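Local coordinates for fatty acid repression mutant protein 2 (Saccharomyces cerevisiae, PDB 4URP) that reduces the nitro compound 4-nitroquinoline N-oxide with NADH, using bound FMN, and takes part in the oxidative stress response, at residues C86-L100 and P161-G173. Residues are numbered along the deposited sequence; the frame is centred on the assembly and turned at random.
Sequences CRDEAYGSVIFFTDL and PIAWTVQSQLVFG. Unlike the reference sequence in segment 86-100: Leu100 (reference Glu).
The carbonyl oxygen of Ala163 accepts a hydrogen bond from Leu100 N at 3.2 Å, where segment 161-173 leaves its Pro161-Trp164 type I turn and joins 86-100 as an antiparallel neighbour. Trp164 crosses Phe97 at about a right angle. Its CE3 lies over one face of the Phe97 ring, 3.6 Å from Phe97 CD2, and the two ring planes stand 48° apart. The carboxylate of Asp99 rests obliquely beside the indole, but its OD1 caps Gly101 N and its OD2 forms a salt bridge with Arg54. Thr165 O accepts a hydrogen bond from Thr98 N. Val166 lies alongside Phe97, its CG2 3.6 Å from Phe97 CE1, while its CG1 meets Ile95 CD1. Gln167, bent at chi2 (-76°), directs NE2 at Thr98 OG1 as a hydrogen-bond donor, at a modelled separation too short to be taken literally. Phe96 O accepts from Gln167 N, and Phe96 N donates to Ser168 O. Leu170 lies alongside Phe96, its CB 3.8 Å from Phe96 CE2, and Val171 CG1 touches Ala90 CB at 3.5 Å. With CG between N and the carbonyl carbon (chi1 63°), the Phe172 ring folds across the partner strand: Gly92 CA sits over its face in a CH-pi contact, and Val94 CG2 approaches Phe172 CD1 at 3.6 Å. Opposite it is a classic beta bulge, Tyr91 N and Gly92 N both reaching Phe172 O through weak hydrogen bonds. An alanine here would probably leave Gly92 and Val94 without their aromatic cover and open a gap beside Tyr91. Main-chain bonds thus set the pairing of two inner strands, apolar side chains pack on both faces, and Gln167 OE1 adds a weak bond to His123 of the second subunit.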
ATOM      1  N   CYS A  86       1.925  -2.685 -24.508  1.00 58.14           N
ATOM      2  CA  CYS A  86       2.333  -3.468 -23.351  1.00 52.37           C
ATOM      3  C   CYS A  86       2.731  -4.876 -23.778  1.00 56.33           C
ATOM      4  O   CYS A  86       3.497  -5.547 -23.088  1.00 67.63           O
ATOM      5  CB  CYS A  86       1.208  -3.536 -22.315  1.00 55.98           C
ATOM      6  SG  CYS A  86       1.101  -2.102 -21.218  1.00 72.27           S
ATOM      7  N   ARG A  87       2.214  -5.318 -24.922  1.00 59.00           N
ATOM      8  CA  ARG A  87       2.528  -6.647 -25.430  1.00 63.41           C
ATOM      9  C   ARG A  87       3.539  -6.607 -26.567  1.00 62.28           C
ATOM     10  O   ARG A  87       3.863  -7.638 -27.151  1.00 69.92           O
ATOM     11  CB  ARG A  87       1.257  -7.372 -25.880  1.00 64.77           C
ATOM     12  CG  ARG A  87       0.353  -6.564 -26.785  1.00 59.79           C
ATOM     13  CD  ARG A  87       0.355  -7.079 -28.212  1.00 62.67           C
ATOM     14  NE  ARG A  87      -0.559  -6.309 -29.050  1.00 66.98           N
ATOM     15  CZ  ARG A  87      -0.732  -6.512 -30.352  1.00 65.70           C
ATOM     16  NH1 ARG A  87      -0.051  -7.465 -30.977  1.00 70.46           N
ATOM     17  NH2 ARG A  87      -1.586  -5.761 -31.031  1.00 57.85           N
ATOM     18  N   ASP A  88       4.039  -5.418 -26.881  1.00 59.76           N
ATOM     19  CA  ASP A  88       5.018  -5.279 -27.954  1.00 61.44           C
ATOM     20  C   ASP A  88       6.216  -4.449 -27.517  1.00 68.22           C
ATOM     21  O   ASP A  88       7.104  -4.158 -28.318  1.00 78.29           O
ATOM     22  CB  ASP A  88       4.374  -4.645 -29.187  1.00 69.00           C
ATOM     23  CG  ASP A  88       3.256  -5.488 -29.756  1.00 64.88           C
ATOM     24  OD1 ASP A  88       3.383  -6.730 -29.754  1.00 74.37           O
ATOM     25  OD2 ASP A  88       2.249  -4.910 -30.211  1.00 53.39           O
ATOM     26  N   GLU A  89       6.241  -4.069 -26.245  1.00 69.61           N
ATOM     27  CA  GLU A  89       7.313  -3.222 -25.738  1.00 75.81           C
ATOM     28  C   GLU A  89       7.832  -3.685 -24.380  1.00 67.71           C
ATOM     29  O   GLU A  89       8.892  -3.254 -23.935  1.00 60.40           O
ATOM     30  CB  GLU A  89       6.849  -1.765 -25.655  1.00 67.50           C
ATOM     31  CG  GLU A  89       6.487  -1.162 -26.999  1.00 60.25           C
ATOM     32  CD  GLU A  89       6.165   0.311 -26.910  1.00 64.55           C
ATOM     33  OE1 GLU A  89       6.665   0.973 -25.977  1.00 61.42           O
ATOM     34  OE2 GLU A  89       5.416   0.809 -27.776  1.00 63.58           O
ATOM     35  N   ALA A  90       7.089  -4.571 -23.730  1.00 70.97           N
ATOM     36  CA  ALA A  90       7.446  -5.010 -22.388  1.00 63.27           C
ATOM     37  C   ALA A  90       8.005  -6.425 -22.368  1.00 65.67           C
ATOM     38  O   ALA A  90       7.643  -7.264 -23.193  1.00 78.17           O
ATOM     39  CB  ALA A  90       6.250  -4.906 -21.469  1.00 49.73           C
ATOM     40  N   TYR A  91       8.891  -6.683 -21.414  1.00 59.28           N
ATOM     41  CA  TYR A  91       9.459  -8.012 -21.245  1.00 65.80           C
ATOM     42  C   TYR A  91       8.415  -8.928 -20.628  1.00 61.78           C
ATOM     43  O   TYR A  91       8.358 -10.115 -20.932  1.00 65.15           O
ATOM     44  CB  TYR A  91      10.706  -7.954 -20.363  1.00 66.68           C
ATOM     45  CG  TYR A  91      11.560  -9.203 -20.416  1.00 65.02           C
ATOM     46  CD1 TYR A  91      12.469  -9.402 -21.446  1.00 67.20           C
ATOM     47  CD2 TYR A  91      11.468 -10.175 -19.429  1.00 62.90           C
ATOM     48  CE1 TYR A  91      13.256 -10.540 -21.498  1.00 68.47           C
ATOM     49  CE2 TYR A  91      12.252 -11.317 -19.471  1.00 66.68           C
ATOM     50  CZ  TYR A  91      13.145 -11.493 -20.509  1.00 77.87           C
ATOM     51  OH  TYR A  91      13.929 -12.625 -20.560  1.00 74.27           O
ATOM     52  N   GLY A  92       7.583  -8.359 -19.765  1.00 58.86           N
ATOM     53  CA  GLY A  92       6.520  -9.104 -19.120  1.00 52.73           C
ATOM     54  C   GLY A  92       5.707  -8.209 -18.210  1.00 52.28           C
ATOM     55  O   GLY A  92       5.766  -6.987 -18.317  1.00 54.63           O
ATOM     56  N   SER A  93       4.944  -8.816 -17.309  1.00 58.88           N
ATOM     57  CA  SER A  93       4.137  -8.043 -16.378  1.00 60.22           C
ATOM     58  C   SER A  93       3.865  -8.809 -15.095  1.00 60.74           C
ATOM     59  O   SER A  93       3.536  -9.993 -15.119  1.00 62.19           O
ATOM     60  CB  SER A  93       2.813  -7.633 -17.022  1.00 54.10           C
ATOM     61  OG  SER A  93       1.935  -8.742 -17.127  1.00 53.80           O
ATOM     62  N   VAL A  94       4.006  -8.118 -13.973  1.00 57.91           N
ATOM     63  CA  VAL A  94       3.640  -8.672 -12.683  1.00 53.98           C
ATOM     64  C   VAL A  94       2.206  -8.288 -12.382  1.00 49.82           C
ATOM     65  O   VAL A  94       1.845  -7.117 -12.432  1.00 47.73           O
ATOM     66  CB  VAL A  94       4.529  -8.115 -11.558  1.00 54.86           C
ATOM     67  CG1 VAL A  94       4.245  -8.847 -10.255  1.00 51.66           C
ATOM     68  CG2 VAL A  94       5.991  -8.230 -11.936  1.00 51.19           C
ATOM     69  N   ILE A  95       1.386  -9.281 -12.074  1.00 49.51           N
ATOM     70  CA  ILE A  95      -0.001  -9.021 -11.730  1.00 57.01           C
ATOM     71  C   ILE A  95      -0.308  -9.475 -10.301  1.00 56.32           C
ATOM     72  O   ILE A  95       0.094 -10.558  -9.877  1.00 62.20           O
ATOM     73  CB  ILE A  95      -0.963  -9.643 -12.770  1.00 46.70           C
ATOM     74  CG1 ILE A  95      -2.078 -10.437 -12.094  1.00 53.92           C
ATOM     75  CG2 ILE A  95      -0.204 -10.508 -13.758  1.00 34.27           C
ATOM     76  CD1 ILE A  95      -3.305  -9.622 -11.816  1.00 60.29           C
ATOM     77  N   PHE A  96      -1.005  -8.622  -9.556  1.00 46.19           N
ATOM     78  CA  PHE A  96      -1.265  -8.864  -8.141  1.00 49.18           C
ATOM     79  C   PHE A  96      -2.717  -9.240  -7.886  1.00 52.69           C
ATOM     80  O   PHE A  96      -3.626  -8.769  -8.570  1.00 51.17           O
ATOM     81  CB  PHE A  96      -0.903  -7.626  -7.317  1.00 58.26           C
ATOM     82  CG  PHE A  96       0.534  -7.228  -7.430  1.00 56.64           C
ATOM     83  CD1 PHE A  96       1.497  -7.877  -6.687  1.00 65.14           C
ATOM     84  CD2 PHE A  96       0.919  -6.201  -8.271  1.00 56.23           C
ATOM     85  CE1 PHE A  96       2.815  -7.515  -6.781  1.00 64.39           C
ATOM     86  CE2 PHE A  96       2.240  -5.834  -8.369  1.00 61.17           C
ATOM     87  CZ  PHE A  96       3.191  -6.494  -7.623  1.00 54.77           C
ATOM     88  N   PHE A  97      -2.921 -10.089  -6.888  1.00 57.05           N
ATOM     89  CA  PHE A  97      -4.251 -10.541  -6.512  1.00 55.21           C
ATOM     90  C   PHE A  97      -4.508 -10.336  -5.027  1.00 56.80           C
ATOM     91  O   PHE A  97      -3.633  -9.901  -4.280  1.00 54.20           O
ATOM     92  CB  PHE A  97      -4.411 -12.035  -6.806  1.00 56.56           C
ATOM     93  CG  PHE A  97      -4.230 -12.404  -8.245  1.00 57.87           C
ATOM     94  CD1 PHE A  97      -5.292 -12.342  -9.125  1.00 54.92           C
ATOM     95  CD2 PHE A  97      -3.004 -12.842  -8.709  1.00 57.98           C
ATOM     96  CE1 PHE A  97      -5.135 -12.694 -10.440  1.00 51.25           C
ATOM     97  CE2 PHE A  97      -2.840 -13.196 -10.027  1.00 56.55           C
ATOM     98  CZ  PHE A  97      -3.909 -13.123 -10.895  1.00 52.30           C
ATOM     99  N   THR A  98      -5.727 -10.662  -4.615  1.00 57.51           N
ATOM    100  CA  THR A  98      -6.070 -10.785  -3.206  1.00 56.68           C
ATOM    101  C   THR A  98      -7.001 -11.970  -3.029  1.00 56.29           C
ATOM    102  O   THR A  98      -8.120 -11.968  -3.534  1.00 59.36           O
ATOM    103  CB  THR A  98      -6.780  -9.539  -2.661  1.00 59.45           C
ATOM    104  OG1 THR A  98      -7.506  -8.898  -3.716  1.00 56.92           O
ATOM    105  CG2 THR A  98      -5.773  -8.565  -2.071  1.00 53.63           C
ATOM    106  N   ASP A  99      -6.534 -12.983  -2.310  1.00 50.74           N
ATOM    107  CA  ASP A  99      -7.349 -14.160  -2.044  1.00 52.19           C
ATOM    108  C   ASP A  99      -8.590 -13.763  -1.260  1.00 60.48           C
ATOM    109  O   ASP A  99      -8.516 -13.443  -0.077  1.00 57.64           O
ATOM    110  CB  ASP A  99      -6.542 -15.205  -1.273  1.00 53.59           C
ATOM    111  CG  ASP A  99      -7.104 -16.601  -1.414  1.00 63.41           C
ATOM    112  OD1 ASP A  99      -8.310 -16.738  -1.712  1.00 57.56           O
ATOM    113  OD2 ASP A  99      -6.337 -17.569  -1.232  1.00 66.69           O
ATOM    114  N   LEU A 100      -9.734 -13.784  -1.936  1.00 52.91           N
ATOM    115  CA  LEU A 100     -11.006 -13.430  -1.321  1.00 54.80           C
ATOM    116  C   LEU A 100     -11.445 -14.511  -0.342  1.00 57.79           C
ATOM    117  O   LEU A 100     -12.383 -14.319   0.427  1.00 55.03           O
ATOM    118  CB  LEU A 100     -12.074 -13.217  -2.400  1.00 51.84           C
ATOM    119  CG  LEU A 100     -12.755 -11.845  -2.421  1.00 51.60           C
ATOM    120  CD1 LEU A 100     -13.758 -11.708  -1.284  1.00 53.05           C
ATOM    121  CD2 LEU A 100     -11.711 -10.743  -2.350  1.00 43.61           C
ATOM    122  N   PRO A 161      -6.850 -19.836  -9.366  1.00 64.61           N
ATOM    123  CA  PRO A 161      -7.922 -19.860  -8.370  1.00 67.86           C
ATOM    124  C   PRO A 161      -8.910 -18.744  -8.662  1.00 67.66           C
ATOM    125  O   PRO A 161      -8.528 -17.578  -8.701  1.00 58.88           O
ATOM    126  CB  PRO A 161      -7.178 -19.589  -7.064  1.00 63.18           C
ATOM    127  CG  PRO A 161      -5.794 -20.045  -7.325  1.00 54.26           C
ATOM    128  CD  PRO A 161      -5.528 -19.685  -8.742  1.00 57.75           C
ATOM    129  N   ILE A 162     -10.170 -19.106  -8.874  1.00 72.06           N
ATOM    130  CA  ILE A 162     -11.195 -18.143  -9.271  1.00 77.41           C
ATOM    131  C   ILE A 162     -11.484 -17.140  -8.157  1.00 80.68           C
ATOM    132  O   ILE A 162     -12.160 -16.136  -8.370  1.00 79.24           O
ATOM    133  CB  ILE A 162     -12.511 -18.847  -9.675  1.00 68.49           C
ATOM    134  CG1 ILE A 162     -12.226 -20.244 -10.232  1.00 78.26           C
ATOM    135  CG2 ILE A 162     -13.284 -18.009 -10.682  1.00 60.28           C
ATOM    136  CD1 ILE A 162     -12.435 -21.363  -9.229  1.00 76.03           C
ATOM    137  N   ALA A 163     -10.962 -17.417  -6.967  1.00 74.35           N
ATOM    138  CA  ALA A 163     -11.154 -16.541  -5.819  1.00 69.05           C
ATOM    139  C   ALA A 163     -10.140 -15.400  -5.809  1.00 66.17           C
ATOM    140  O   ALA A 163     -10.260 -14.460  -5.028  1.00 74.92           O
ATOM    141  CB  ALA A 163     -11.064 -17.338  -4.530  1.00 61.02           C
ATOM    142  N   TRP A 164      -9.143 -15.486  -6.682  1.00 57.80           N
ATOM    143  CA  TRP A 164      -8.096 -14.471  -6.745  1.00 57.75           C
ATOM    144  C   TRP A 164      -8.549 -13.219  -7.485  1.00 62.46           C
ATOM    145  O   TRP A 164      -8.503 -13.157  -8.710  1.00 64.82           O
ATOM    146  CB  TRP A 164      -6.827 -15.039  -7.390  1.00 47.17           C
ATOM    147  CG  TRP A 164      -6.106 -16.010  -6.521  1.00 51.98           C
ATOM    148  CD1 TRP A 164      -6.586 -16.621  -5.404  1.00 57.57           C
ATOM    149  CD2 TRP A 164      -4.765 -16.472  -6.688  1.00 52.83           C
ATOM    150  NE1 TRP A 164      -5.630 -17.445  -4.868  1.00 58.86           N
ATOM    151  CE2 TRP A 164      -4.501 -17.369  -5.638  1.00 52.34           C
ATOM    152  CE3 TRP A 164      -3.765 -16.213  -7.626  1.00 54.04           C
ATOM    153  CZ2 TRP A 164      -3.277 -18.010  -5.500  1.00 46.52           C
ATOM    154  CZ3 TRP A 164      -2.554 -16.848  -7.487  1.00 57.54           C
ATOM    155  CH2 TRP A 164      -2.318 -17.737  -6.432  1.00 53.02           C
ATOM    156  N   THR A 165      -8.989 -12.224  -6.724  1.00 63.00           N
ATOM    157  CA  THR A 165      -9.452 -10.961  -7.282  1.00 53.82           C
ATOM    158  C   THR A 165      -8.307 -10.150  -7.870  1.00 57.11           C
ATOM    159  O   THR A 165      -7.336  -9.854  -7.186  1.00 60.08           O
ATOM    160  CB  THR A 165     -10.150 -10.120  -6.203  1.00 55.40           C
ATOM    161  OG1 THR A 165     -11.369 -10.764  -5.812  1.00 59.26           O
ATOM    162  CG2 THR A 165     -10.470  -8.731  -6.727  1.00 48.64           C
ATOM    163  N   VAL A 166      -8.424  -9.798  -9.144  1.00 54.41           N
ATOM    164  CA  VAL A 166      -7.384  -9.035  -9.825  1.00 54.75           C
ATOM    165  C   VAL A 166      -7.335  -7.587  -9.351  1.00 54.24           C
ATOM    166  O   VAL A 166      -8.344  -6.884  -9.361  1.00 54.24           O
ATOM    167  CB  VAL A 166      -7.588  -9.051 -11.350  1.00 57.81           C
ATOM    168  CG1 VAL A 166      -6.525  -8.225 -12.028  1.00 67.70           C
ATOM    169  CG2 VAL A 166      -7.576 -10.473 -11.868  1.00 46.45           C
ATOM    170  N   GLN A 167      -6.153  -7.139  -8.942  1.00 53.56           N
ATOM    171  CA  GLN A 167      -6.000  -5.801  -8.382  1.00 55.81           C
ATOM    172  C   GLN A 167      -5.206  -4.863  -9.289  1.00 62.27           C
ATOM    173  O   GLN A 167      -5.652  -3.756  -9.592  1.00 55.19           O
ATOM    174  CB  GLN A 167      -5.331  -5.879  -7.005  1.00 53.33           C
ATOM    175  CG  GLN A 167      -6.078  -6.728  -5.991  1.00 59.61           C
ATOM    176  CD  GLN A 167      -7.299  -6.033  -5.418  1.00 60.55           C
ATOM    177  OE1 GLN A 167      -7.636  -4.916  -5.807  1.00 57.39           O
ATOM    178  NE2 GLN A 167      -7.968  -6.696  -4.483  1.00 60.63           N
ATOM    179  N   SER A 168      -4.027  -5.305  -9.717  1.00 61.10           N
ATOM    180  CA  SER A 168      -3.163  -4.470 -10.547  1.00 52.03           C
ATOM    181  C   SER A 168      -2.322  -5.282 -11.526  1.00 51.07           C
ATOM    182  O   SER A 168      -2.240  -6.504 -11.427  1.00 54.25           O
ATOM    183  CB  SER A 168      -2.250  -3.605  -9.667  1.00 50.71           C
ATOM    184  OG  SER A 168      -2.994  -2.597  -9.003  1.00 61.38           O
ATOM    185  N   GLN A 169      -1.712  -4.588 -12.479  1.00 48.64           N
ATOM    186  CA  GLN A 169      -0.809  -5.209 -13.441  1.00 47.85           C
ATOM    187  C   GLN A 169       0.460  -4.382 -13.559  1.00 54.00           C
ATOM    188  O   GLN A 169       0.485  -3.356 -14.233  1.00 54.73           O
ATOM    189  CB  GLN A 169      -1.458  -5.317 -14.821  1.00 52.49           C
ATOM    190  CG  GLN A 169      -2.680  -6.207 -14.877  1.00 46.37           C
ATOM    191  CD  GLN A 169      -3.949  -5.464 -14.540  1.00 54.36           C
ATOM    192  OE1 GLN A 169      -4.190  -4.367 -15.040  1.00 55.92           O
ATOM    193  NE2 GLN A 169      -4.769  -6.057 -13.685  1.00 55.32           N
ATOM    194  N   LEU A 170       1.519  -4.831 -12.899  1.00 53.31           N
ATOM    195  CA  LEU A 170       2.788  -4.123 -12.937  1.00 51.07           C
ATOM    196  C   LEU A 170       3.584  -4.551 -14.158  1.00 53.56           C
ATOM    197  O   LEU A 170       4.227  -5.597 -14.157  1.00 57.10           O
ATOM    198  CB  LEU A 170       3.579  -4.396 -11.660  1.00 38.62           C
ATOM    199  CG  LEU A 170       4.911  -3.663 -11.534  1.00 47.86           C
ATOM    200  CD1 LEU A 170       4.703  -2.166 -11.644  1.00 49.17           C
ATOM    201  CD2 LEU A 170       5.558  -4.018 -10.211  1.00 56.81           C
ATOM    202  N   VAL A 171       3.522  -3.730 -15.201  1.00 58.01           N
ATOM    203  CA  VAL A 171       4.178  -4.023 -16.466  1.00 59.27           C
ATOM    204  C   VAL A 171       5.626  -3.560 -16.450  1.00 53.93           C
ATOM    205  O   VAL A 171       5.901  -2.366 -16.438  1.00 63.50           O
ATOM    206  CB  VAL A 171       3.450  -3.334 -17.632  1.00 48.42           C
ATOM    207  CG1 VAL A 171       4.168  -3.601 -18.936  1.00 51.40           C
ATOM    208  CG2 VAL A 171       2.010  -3.803 -17.704  1.00 51.19           C
ATOM    209  N   PHE A 172       6.552  -4.509 -16.456  1.00 45.59           N
ATOM    210  CA  PHE A 172       7.964  -4.179 -16.333  1.00 58.79           C
ATOM    211  C   PHE A 172       8.750  -4.389 -17.622  1.00 66.42           C
ATOM    212  O   PHE A 172       8.418  -5.240 -18.444  1.00 64.93           O
ATOM    213  CB  PHE A 172       8.597  -4.971 -15.186  1.00 62.41           C
ATOM    214  CG  PHE A 172       8.568  -6.457 -15.388  1.00 51.65           C
ATOM    215  CD1 PHE A 172       7.465  -7.201 -15.008  1.00 50.59           C
ATOM    216  CD2 PHE A 172       9.647  -7.112 -15.951  1.00 52.00           C
ATOM    217  CE1 PHE A 172       7.439  -8.566 -15.188  1.00 53.23           C
ATOM    218  CE2 PHE A 172       9.625  -8.476 -16.136  1.00 55.87           C
ATOM    219  CZ  PHE A 172       8.520  -9.206 -15.755  1.00 54.78           C
ATOM    220  N   GLY A 173       9.809  -3.603 -17.779  1.00 58.82           N
ATOM    221  CA  GLY A 173      10.667  -3.690 -18.943  1.00 54.50           C
ATOM    222  C   GLY A 173      11.721  -2.600 -18.930  1.00 59.15           C
ATOM    223  O   GLY A 173      12.089  -2.100 -17.868  1.00 62.28           O
TER